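Local coordinates for afamin (Homo sapiens, PDB 6FAK), which carries hydrophobic molecules in body fluids, binding vitamin E and keeping lipidated Wnt proteins soluble and active, at residues L421-L426 with L530-K535; K303-R308 with S338-D343; V72-I77 with Q99-F104. All coordinates share one frame; numbering follows the deposited sequence.

Interaction 1. Residues L421-L426 with L530-K535; sequences LSTEEL and LVNLVK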
loop_
_atom_site.group_PDB
_atom_site.type_symbol
_atom_site.label_atom_id
_atom_site.label_comp_id
_atom_site.label_asym_id
_atom_site.label_seq_id
_atom_site.Cartn_x
_atom_site.Cartn_y
_atom_site.Cartn_z
ATOM N N LEU A 421 17.924 -6.323 2.254
ATOM C CA LEU A 421 17.195 -5.354 1.398
ATOM C C LEU A 421 18.096 -4.256 0.873
ATOM O O LEU A 421 19.082 -3.909 1.475
ATOM C CB LEU A 421 16.032 -4.720 2.155
ATOM C CG LEU A 421 14.983 -5.732 2.598
ATOM C CD1 LEU A 421 13.935 -5.081 3.450
ATOM C CD2 LEU A 421 14.355 -6.478 1.433
ATOM N N SER A 422 17.807 -3.756 -0.321
ATOM C CA SER A 422 18.504 -2.596 -0.837
ATOM C C SER A 422 18.313 -1.389 0.127
ATOM O O SER A 422 17.290 -1.219 0.816
ATOM C CB SER A 422 18.016 -2.204 -2.225
ATOM O OG SER A 422 16.702 -1.711 -2.168
ATOM N N THR A 423 19.350 -0.563 0.152
ATOM C CA THR A 423 19.281 0.671 0.854
ATOM C C THR A 423 18.087 1.523 0.456
ATOM O O THR A 423 17.439 2.103 1.349
ATOM C CB THR A 423 20.622 1.443 0.701
ATOM O OG1 THR A 423 21.606 0.676 1.389
ATOM C CG2 THR A 423 20.526 2.809 1.291
ATOM N N GLU A 424 17.772 1.586 -0.838
ATOM C CA GLU A 424 16.620 2.401 -1.279
ATOM C C GLU A 424 15.329 1.888 -0.661
ATOM O O GLU A 424 14.490 2.673 -0.217
ATOM C CB GLU A 424 16.441 2.430 -2.818
ATOM C CG GLU A 424 17.414 3.329 -3.561
ATOM C CD GLU A 424 17.447 4.733 -2.987
ATOM O OE1 GLU A 424 18.469 5.086 -2.370
ATOM O OE2 GLU A 424 16.427 5.441 -3.068
ATOM N N GLU A 425 15.189 0.569 -0.586
ATOM C CA GLU A 425 13.991 -0.027 0.002
ATOM C C GLU A 425 13.896 0.258 1.511
ATOM O O GLU A 425 12.815 0.574 2.003
ATOM C CB GLU A 425 13.920 -1.554 -0.260
ATOM C CG GLU A 425 12.695 -2.174 0.407
ATOM C CD GLU A 425 12.255 -3.509 -0.160
ATOM O OE1 GLU A 425 13.017 -4.193 -0.902
ATOM O OE2 GLU A 425 11.102 -3.862 0.176
ATOM N N LEU A 426 15.009 0.120 2.224
ATOM C CA LEU A 426 15.044 0.290 3.659
ATOM C C LEU A 426 14.691 1.734 3.996
ATOM O O LEU A 426 13.977 1.975 4.926
ATOM C CB LEU A 426 16.429 -0.118 4.266
ATOM C CG LEU A 426 16.640 -1.639 4.324
ATOM C CD1 LEU A 426 18.116 -2.069 4.361
ATOM C CD2 LEU A 426 15.839 -2.232 5.488
ATOM N N LEU A 530 22.812 6.626 6.701
ATOM C CA LEU A 530 22.591 5.870 7.933
ATOM C C LEU A 530 22.417 4.372 7.682
ATOM O O LEU A 530 23.020 3.554 8.390
ATOM C CB LEU A 530 21.431 6.404 8.717
ATOM C CG LEU A 530 21.139 5.666 10.019
ATOM C CD1 LEU A 530 22.285 5.541 11.011
ATOM C CD2 LEU A 530 20.003 6.386 10.703
ATOM N N VAL A 531 21.624 4.036 6.658
ATOM C CA VAL A 531 21.395 2.672 6.310
ATOM C C VAL A 531 22.701 1.999 5.887
ATOM O O VAL A 531 23.018 0.910 6.396
ATOM C CB VAL A 531 20.257 2.509 5.282
ATOM C CG1 VAL A 531 20.178 1.097 4.707
ATOM C CG2 VAL A 531 18.939 2.866 5.942
ATOM N N ASN A 532 23.427 2.615 4.976
ATOM C CA ASN A 532 24.744 2.077 4.552
ATOM C C ASN A 532 25.729 1.919 5.724
ATOM O O ASN A 532 26.438 0.913 5.839
ATOM C CB ASN A 532 25.347 2.900 3.401
ATOM C CG ASN A 532 24.548 2.772 2.119
ATOM O OD1 ASN A 532 24.041 1.682 1.811
ATOM N ND2 ASN A 532 24.448 3.849 1.356
ATOM N N LEU A 533 25.719 2.880 6.637
ATOM C CA LEU A 533 26.539 2.797 7.841
ATOM C C LEU A 533 26.214 1.580 8.716
ATOM O O LEU A 533 27.160 0.883 9.227
ATOM C CB LEU A 533 26.403 4.076 8.666
ATOM C CG LEU A 533 27.369 4.205 9.827
ATOM C CD1 LEU A 533 28.816 4.323 9.348
ATOM C CD2 LEU A 533 26.939 5.410 10.659
ATOM N N VAL A 534 24.908 1.317 8.871
ATOM C CA VAL A 534 24.423 0.214 9.675
ATOM C C VAL A 534 24.814 -1.107 9.004
ATOM O O VAL A 534 25.193 -2.036 9.702
ATOM C CB VAL A 534 22.903 0.250 9.979
ATOM C CG1 VAL A 534 22.490 -0.958 10.754
ATOM C CG2 VAL A 534 22.539 1.452 10.853
ATOM N N LYS A 535 24.717 -1.190 7.674
ATOM C CA LYS A 535 25.173 -2.403 6.942
ATOM C C LYS A 535 26.657 -2.581 7.176
ATOM O O LYS A 535 27.129 -3.680 7.539
ATOM C CB LYS A 535 24.901 -2.288 5.448
ATOM C CG LYS A 535 23.439 -2.450 5.086
ATOM C CD LYS A 535 23.180 -2.281 3.621
ATOM C CE LYS A 535 21.731 -2.539 3.326
ATOM N NZ LYS A 535 21.451 -2.426 1.895
#
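Lys535, Asn532 and Val531, near the end of helix 521-536, meet the start of helix 423-440 at Thr423 and Leu426, and at Leu421 in the loop just before it, a helix start packed against a helix flank inside the third albumin domain. Polar contacts form a short chain of bonds through Thr423. Its hydroxyl donates to Asn532 OD1, with Thr423 OG1 and Asn532 OD1 2.7 Å apart, and accepts from the lysine, Lys535 NZ lying 3.1 Å from Thr423 OG1. The threonine torsion (chi1 -67°) sets OG1 beside its own backbone N, on the side facing helix 521-536. Thr423 OG1 stands above the plane of the Asn532 amide, 36° out of it. Lys535 also donates to the loop residue before the helix: NZ is 2.8 Å from Leu421 O and within that carbonyl's plane. The ammonium is thus held by two oxygens, although it lies close to a helix start, whose dipole would be expected to disfavour a positive charge. Ser422 occupies the N-cap and its OG takes a bond from Glu425 N. Glu424 adds ion pairs to Arg524 and Arg528 of the same partner helix. Apolar packing is carried by Val531 and Leu426, both of which also touch Thr415 of helix 376-417. Val531 CG1 and Leu426 CD1 meet at 3.8 Å. Leu426 and Lys535 reach toward each other tip to tip, Leu426 CD1 lying 3.8 Å from Lys535 CE.

Interaction 2. Residues K303-R308 with S338-D343; sequences KDLSLR and SRRHPD
Arg340 lies across the irregular loop 305-308, its extended chain from CG to NE running past Leu305 and the carbonyls of Ser306 and Arg308. The methylene Arg340 CD sits 3.1 Å from Ser306 O, and CG of the same arginine is 3.8 Å from Leu305 CD2. Further out, Arg340 NE is 3.0 Å from Arg308 O, but the angle is too poor for a hydrogen bond. The charge of this arginine finds its mate elsewhere, NH1 of Arg340 forming a salt bridge with Glu336 one turn back on helix 326-339.

Leu305 crosses both arginines at about a right angle. Its CD2 fits against the two aliphatic chains, 3.9 Å from Arg339 CG, while CD1 rests over one face of the Arg339 guanidinium, toward the rim, and CG stands similarly over the Arg340 guanidinium. Arg339 NH2 is paired with Glu336 as well, so one carboxylate serves both arginines.

The contact belongs to the second albumin domain: the long loop between helices 288-295 and 318-324 folds over the C-terminal end of helix 326-339, at the protein surface.

Leu307 meets His341, the residue after Arg340. CG of Leu307 is anti to the backbone N (chi1 -167°), and from there CD1 lies 3.7 Å from His341 NE2, the two side chains crossing at about a right angle. On the imidazole, CE1 of His341 is 3.3 Å from Leu307 O. The ring also stacks with Tyr337 and donates from ND1 to the carbonyl O of that tyrosine.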
loop_
_atom_site.group_PDB
_atom_site.type_symbol
_atom_site.label_atom_id
_atom_site.label_comp_id
_atom_site.label_asym_id
_atom_site.label_seq_id
_atom_site.Cartn_x
_atom_site.Cartn_y
_atom_site.Cartn_z
ATOM N N LYS A 303 -27.163 4.630 18.187
ATOM C CA LYS A 303 -27.352 5.010 19.609
ATOM C C LYS A 303 -27.682 3.853 20.600
ATOM O O LYS A 303 -27.127 3.803 21.711
ATOM C CB LYS A 303 -28.399 6.149 19.716
ATOM C CG LYS A 303 -29.660 5.994 18.852
ATOM C CD LYS A 303 -30.554 7.237 18.840
ATOM C CE LYS A 303 -31.154 7.562 20.204
ATOM N NZ LYS A 303 -30.429 8.666 20.895
ATOM N N ASP A 304 -28.539 2.916 20.178
ATOM C CA ASP A 304 -28.843 1.708 20.962
ATOM C C ASP A 304 -27.772 0.567 20.976
ATOM O O ASP A 304 -28.078 -0.539 21.445
ATOM C CB ASP A 304 -30.190 1.111 20.507
ATOM C CG ASP A 304 -30.055 0.187 19.282
ATOM O OD1 ASP A 304 -29.536 0.617 18.219
ATOM O OD2 ASP A 304 -30.468 -0.986 19.397
ATOM N N LEU A 305 -26.549 0.820 20.490
ATOM C CA LEU A 305 -25.488 -0.210 20.459
ATOM C C LEU A 305 -24.583 -0.171 21.711
ATOM O O LEU A 305 -23.752 0.730 21.862
ATOM C CB LEU A 305 -24.644 -0.093 19.170
ATOM C CG LEU A 305 -24.536 -1.312 18.251
ATOM C CD1 LEU A 305 -25.868 -1.647 17.590
ATOM C CD2 LEU A 305 -23.494 -1.059 17.173
ATOM N N SER A 306 -24.746 -1.159 22.593
ATOM C CA SER A 306 -23.849 -1.366 23.740
ATOM C C SER A 306 -22.488 -1.883 23.308
ATOM O O SER A 306 -22.311 -2.316 22.170
ATOM C CB SER A 306 -24.456 -2.357 24.739
ATOM O OG SER A 306 -24.299 -3.693 24.291
ATOM N N LEU A 307 -21.542 -1.876 24.243
ATOM C CA LEU A 307 -20.139 -2.218 23.955
ATOM C C LEU A 307 -19.885 -3.699 23.665
ATOM O O LEU A 307 -18.875 -4.044 23.039
ATOM C CB LEU A 307 -19.238 -1.777 25.119
ATOM C CG LEU A 307 -17.722 -1.757 24.903
ATOM C CD1 LEU A 307 -17.328 -0.905 23.700
ATOM C CD2 LEU A 307 -17.057 -1.260 26.178
ATOM N N ARG A 308 -20.803 -4.566 24.093
ATOM C CA ARG A 308 -20.602 -6.012 24.002
ATOM C C ARG A 308 -21.702 -6.733 23.228
ATOM O O ARG A 308 -22.696 -6.141 22.847
ATOM C CB ARG A 308 -20.423 -6.613 25.398
ATOM C CG ARG A 308 -21.543 -6.342 26.394
ATOM C CD ARG A 308 -21.034 -6.527 27.817
ATOM N NE ARG A 308 -20.414 -7.846 28.026
ATOM C CZ ARG A 308 -21.074 -9.001 28.166
ATOM N NH1 ARG A 308 -22.401 -9.036 28.098
ATOM N NH2 ARG A 308 -20.401 -10.133 28.364
ATOM N N SER A 338 -16.626 -5.682 15.425
ATOM C CA SER A 338 -16.100 -4.525 14.665
ATOM C C SER A 338 -17.007 -3.290 14.695
ATOM O O SER A 338 -16.531 -2.178 14.915
ATOM C CB SER A 338 -15.786 -4.893 13.225
ATOM O OG SER A 338 -14.871 -5.983 13.187
ATOM N N ARG A 339 -18.317 -3.489 14.528
ATOM C CA ARG A 339 -19.230 -2.370 14.500
ATOM C C ARG A 339 -19.376 -1.669 15.837
ATOM O O ARG A 339 -19.681 -0.475 15.847
ATOM C CB ARG A 339 -20.593 -2.745 13.934
ATOM C CG ARG A 339 -21.502 -3.519 14.845
ATOM C CD ARG A 339 -22.746 -3.778 14.048
ATOM N NE ARG A 339 -23.653 -4.654 14.719
ATOM C CZ ARG A 339 -24.991 -4.541 14.695
ATOM N NH1 ARG A 339 -25.578 -3.540 14.035
ATOM N NH2 ARG A 339 -25.727 -5.436 15.298
ATOM N N ARG A 340 -19.149 -2.391 16.932
ATOM C CA ARG A 340 -19.129 -1.823 18.271
ATOM C C ARG A 340 -17.793 -1.292 18.760
ATOM O O ARG A 340 -17.744 -0.763 19.840
ATOM C CB ARG A 340 -19.591 -2.850 19.288
ATOM C CG ARG A 340 -21.055 -3.185 19.171
ATOM C CD ARG A 340 -21.336 -4.352 20.119
ATOM N NE ARG A 340 -22.768 -4.649 20.214
ATOM C CZ ARG A 340 -23.430 -5.307 19.289
ATOM N NH1 ARG A 340 -22.805 -5.704 18.186
ATOM N NH2 ARG A 340 -24.721 -5.546 19.444
ATOM N N HIS A 341 -16.723 -1.434 17.990
ATOM C CA HIS A 341 -15.398 -0.970 18.390
ATOM C C HIS A 341 -14.777 -0.183 17.240
ATOM O O HIS A 341 -13.758 -0.578 16.674
ATOM C CB HIS A 341 -14.525 -2.171 18.772
ATOM C CG HIS A 341 -14.983 -2.891 19.991
ATOM N ND1 HIS A 341 -15.947 -3.877 19.946
ATOM C CD2 HIS A 341 -14.662 -2.725 21.300
ATOM C CE1 HIS A 341 -16.169 -4.315 21.175
ATOM N NE2 HIS A 341 -15.412 -3.624 22.012
ATOM N N PRO A 342 -15.378 0.970 16.891
ATOM C CA PRO A 342 -14.801 1.884 15.913
ATOM C C PRO A 342 -13.416 2.430 16.250
ATOM O O PRO A 342 -12.741 2.902 15.341
ATOM C CB PRO A 342 -15.813 3.051 15.860
ATOM C CG PRO A 342 -16.478 3.022 17.167
ATOM C CD PRO A 342 -16.567 1.560 17.527
ATOM N N ASP A 343 -13.018 2.350 17.520
ATOM C CA ASP A 343 -11.689 2.802 17.988
ATOM C C ASP A 343 -10.521 1.817 17.771
ATOM O O ASP A 343 -9.364 2.166 18.076
ATOM C CB ASP A 343 -11.762 3.166 19.481
ATOM C CG ASP A 343 -12.331 2.035 20.371
ATOM O OD1 ASP A 343 -13.323 1.304 20.010
ATOM O OD2 ASP A 343 -11.800 1.924 21.496
#

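Interaction 3. Residues V72-I77 with Q99-F104; sequences VLQEKI and QRRLCF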
loop_
_atom_site.group_PDB
_atom_site.type_symbol
_atom_site.label_atom_id
_atom_site.label_comp_id
_atom_site.label_asym_id
_atom_site.label_seq_id
_atom_site.Cartn_x
_atom_site.Cartn_y
_atom_site.Cartn_z
ATOM N N VAL A 72 -8.619 -10.658 -23.710
ATOM C CA VAL A 72 -8.569 -9.869 -24.955
ATOM C C VAL A 72 -7.316 -9.004 -25.032
ATOM O O VAL A 72 -6.588 -9.068 -26.005
ATOM C CB VAL A 72 -9.832 -8.974 -25.151
ATOM C CG1 VAL A 72 -9.706 -8.136 -26.422
ATOM C CG2 VAL A 72 -11.102 -9.855 -25.240
ATOM N N LEU A 73 -7.069 -8.213 -23.987
ATOM C CA LEU A 73 -5.893 -7.324 -23.905
ATOM C C LEU A 73 -4.595 -8.074 -24.043
ATOM O O LEU A 73 -3.702 -7.657 -24.788
ATOM C CB LEU A 73 -5.888 -6.623 -22.560
ATOM C CG LEU A 73 -4.723 -5.635 -22.333
ATOM C CD1 LEU A 73 -5.214 -4.234 -22.708
ATOM C CD2 LEU A 73 -4.250 -5.748 -20.889
ATOM N N GLN A 74 -4.478 -9.191 -23.328
ATOM C CA GLN A 74 -3.247 -9.982 -23.321
ATOM C C GLN A 74 -3.029 -10.670 -24.670
ATOM O O GLN A 74 -1.889 -10.793 -25.135
ATOM C CB GLN A 74 -3.229 -10.966 -22.135
ATOM C CG GLN A 74 -3.057 -10.197 -20.814
ATOM C CD GLN A 74 -3.210 -11.009 -19.541
ATOM O OE1 GLN A 74 -3.345 -12.251 -19.578
ATOM N NE2 GLN A 74 -3.067 -10.309 -18.378
ATOM N N GLU A 75 -4.120 -11.089 -25.325
ATOM C CA GLU A 75 -4.010 -11.591 -26.695
ATOM C C GLU A 75 -3.419 -10.536 -27.624
ATOM O O GLU A 75 -2.488 -10.828 -28.389
ATOM C CB GLU A 75 -5.382 -12.048 -27.202
ATOM C CG GLU A 75 -5.370 -12.499 -28.643
ATOM C CD GLU A 75 -4.717 -13.867 -28.846
ATOM O OE1 GLU A 75 -4.419 -14.581 -27.834
ATOM O OE2 GLU A 75 -4.540 -14.240 -30.042
ATOM N N LYS A 76 -3.930 -9.295 -27.540
ATOM C CA LYS A 76 -3.439 -8.223 -28.410
ATOM C C LYS A 76 -2.000 -7.826 -28.134
ATOM O O LYS A 76 -1.268 -7.473 -29.040
ATOM C CB LYS A 76 -4.307 -6.971 -28.288
ATOM C CG LYS A 76 -5.770 -7.132 -28.706
ATOM C CD LYS A 76 -5.922 -7.792 -30.070
ATOM C CE LYS A 76 -7.372 -7.820 -30.571
ATOM N NZ LYS A 76 -7.408 -8.374 -31.962
ATOM N N ILE A 77 -1.607 -7.799 -26.873
ATOM C CA ILE A 77 -0.207 -7.541 -26.517
ATOM C C ILE A 77 0.708 -8.647 -27.075
ATOM O O ILE A 77 1.748 -8.357 -27.670
ATOM C CB ILE A 77 -0.045 -7.453 -24.976
ATOM C CG1 ILE A 77 -0.644 -6.147 -24.468
ATOM C CG2 ILE A 77 1.411 -7.566 -24.538
ATOM C CD1 ILE A 77 -0.793 -6.114 -22.963
ATOM N N GLN A 99 -3.499 -19.610 -17.221
ATOM C CA GLN A 99 -2.042 -19.714 -17.050
ATOM C C GLN A 99 -1.320 -18.454 -17.597
ATOM O O GLN A 99 -0.386 -17.946 -16.964
ATOM C CB GLN A 99 -1.507 -20.998 -17.685
ATOM C CG GLN A 99 -2.159 -22.245 -17.064
ATOM C CD GLN A 99 -1.501 -23.551 -17.482
ATOM O OE1 GLN A 99 -0.969 -23.685 -18.593
ATOM N NE2 GLN A 99 -1.567 -24.542 -16.595
ATOM N N ARG A 100 -1.841 -17.908 -18.698
ATOM C CA ARG A 100 -1.295 -16.690 -19.268
ATOM C C ARG A 100 -1.588 -15.500 -18.338
ATOM O O ARG A 100 -0.718 -14.667 -18.143
ATOM C CB ARG A 100 -1.839 -16.429 -20.683
ATOM C CG ARG A 100 -1.377 -15.129 -21.297
ATOM C CD ARG A 100 -2.008 -14.858 -22.659
ATOM N NE ARG A 100 -1.367 -15.626 -23.738
ATOM C CZ ARG A 100 -1.717 -15.577 -25.030
ATOM N NH1 ARG A 100 -1.058 -16.317 -25.931
ATOM N NH2 ARG A 100 -2.675 -14.748 -25.440
ATOM N N ARG A 101 -2.807 -15.414 -17.826
ATOM C CA ARG A 101 -3.186 -14.363 -16.856
ATOM C C ARG A 101 -2.304 -14.343 -15.600
ATOM O O ARG A 101 -1.891 -13.278 -15.122
ATOM C CB ARG A 101 -4.654 -14.488 -16.487
ATOM C CG ARG A 101 -5.600 -14.078 -17.601
ATOM C CD ARG A 101 -7.017 -14.625 -17.384
ATOM N NE ARG A 101 -7.516 -14.268 -16.077
ATOM C CZ ARG A 101 -8.377 -14.976 -15.338
ATOM N NH1 ARG A 101 -8.739 -14.532 -14.147
ATOM N NH2 ARG A 101 -8.886 -16.128 -15.795
ATOM N N LEU A 102 -1.972 -15.530 -15.131
ATOM C CA LEU A 102 -1.156 -15.701 -13.967
ATOM C C LEU A 102 0.291 -15.272 -14.259
ATOM O O LEU A 102 0.874 -14.508 -13.499
ATOM C CB LEU A 102 -1.222 -17.180 -13.471
ATOM C CG LEU A 102 -0.433 -17.528 -12.197
ATOM C CD1 LEU A 102 -0.934 -16.744 -11.007
ATOM C CD2 LEU A 102 -0.536 -19.024 -11.874
ATOM N N CYS A 103 0.820 -15.738 -15.390
ATOM C CA CYS A 103 2.140 -15.346 -15.823
ATOM C C CYS A 103 2.257 -13.826 -15.956
ATOM O O CYS A 103 3.251 -13.272 -15.511
ATOM C CB CYS A 103 2.482 -16.039 -17.164
ATOM S SG CYS A 103 4.165 -15.823 -17.700
ATOM N N PHE A 104 1.260 -13.174 -16.540
ATOM C CA PHE A 104 1.248 -11.707 -16.700
ATOM C C PHE A 104 1.279 -10.963 -15.336
ATOM O O PHE A 104 2.012 -9.980 -15.157
ATOM C CB PHE A 104 0.074 -11.241 -17.570
ATOM C CG PHE A 104 0.438 -11.070 -19.010
ATOM C CD1 PHE A 104 1.268 -10.025 -19.407
ATOM C CD2 PHE A 104 0.035 -11.981 -19.963
ATOM C CE1 PHE A 104 1.620 -9.873 -20.753
ATOM C CE2 PHE A 104 0.377 -11.834 -21.311
ATOM C CZ PHE A 104 1.159 -10.775 -21.713
HETATM O O HOH W 1 -3.540 -11.303 -15.629
#
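Glu75 and Arg100 form a salt bridge between helices 69-78 and 97-106 of the first albumin domain, Glu75 OE1 lying 3.0 Å from Arg100 NH2. The carboxylate oxygen is met on its anti side but 32° out of the carboxylate plane, while Glu75 OE1 stays near the guanidinium plane; Arg100 NH1 bonds separately to Cys93 O. The helix segments cross at 76°, and the paired disulfides of the albumin fold link both helices to helix 90-93: Cys78 joins Cys93, and the adjacent Cys92 joins Cys103. One water bridges the contact, accepting from Gln74 NE2 at 3.0 Å and donating to Arg101 O at 2.6 Å. Gln74, extended beyond CG, slides over Phe104, its amide 28° from the ring plane. Its CG makes a CH-pi contact over the face, 4.0 Å from the Phe104 ring centroid, while Gln74 OE1 lies 3.4 Å from Arg101 CA. An alanine in place of Gln74 would probably leave a gap over the Phe104 ring and the bridging water without its donor. Arg100 CG lies at the ring edge, in plane. Farther along, Ile77 CG2 reaches Phe104 CZ at 4.3 Å.

How the interactions relate
Each contact lies within a different one of the three homologous, largely helical albumin domains, and along the chain they follow in series: interaction 3 in the first, interaction 2 in the second, interaction 1 in the third. None shares a helix with another. Centres of interactions 1 and 3 are 36 Å apart, those of 1 and 2 44 Å, and those of 2 and 3 46 Å; even the closest pair, 1 and 3, keeps its nearest atoms about 19 Å apart. Interactions 1 and 2 fall on opposite sides of the chain's centre. Each therefore joins parts of its own domain, two by helix against helix and interaction 2 by loop against helix end.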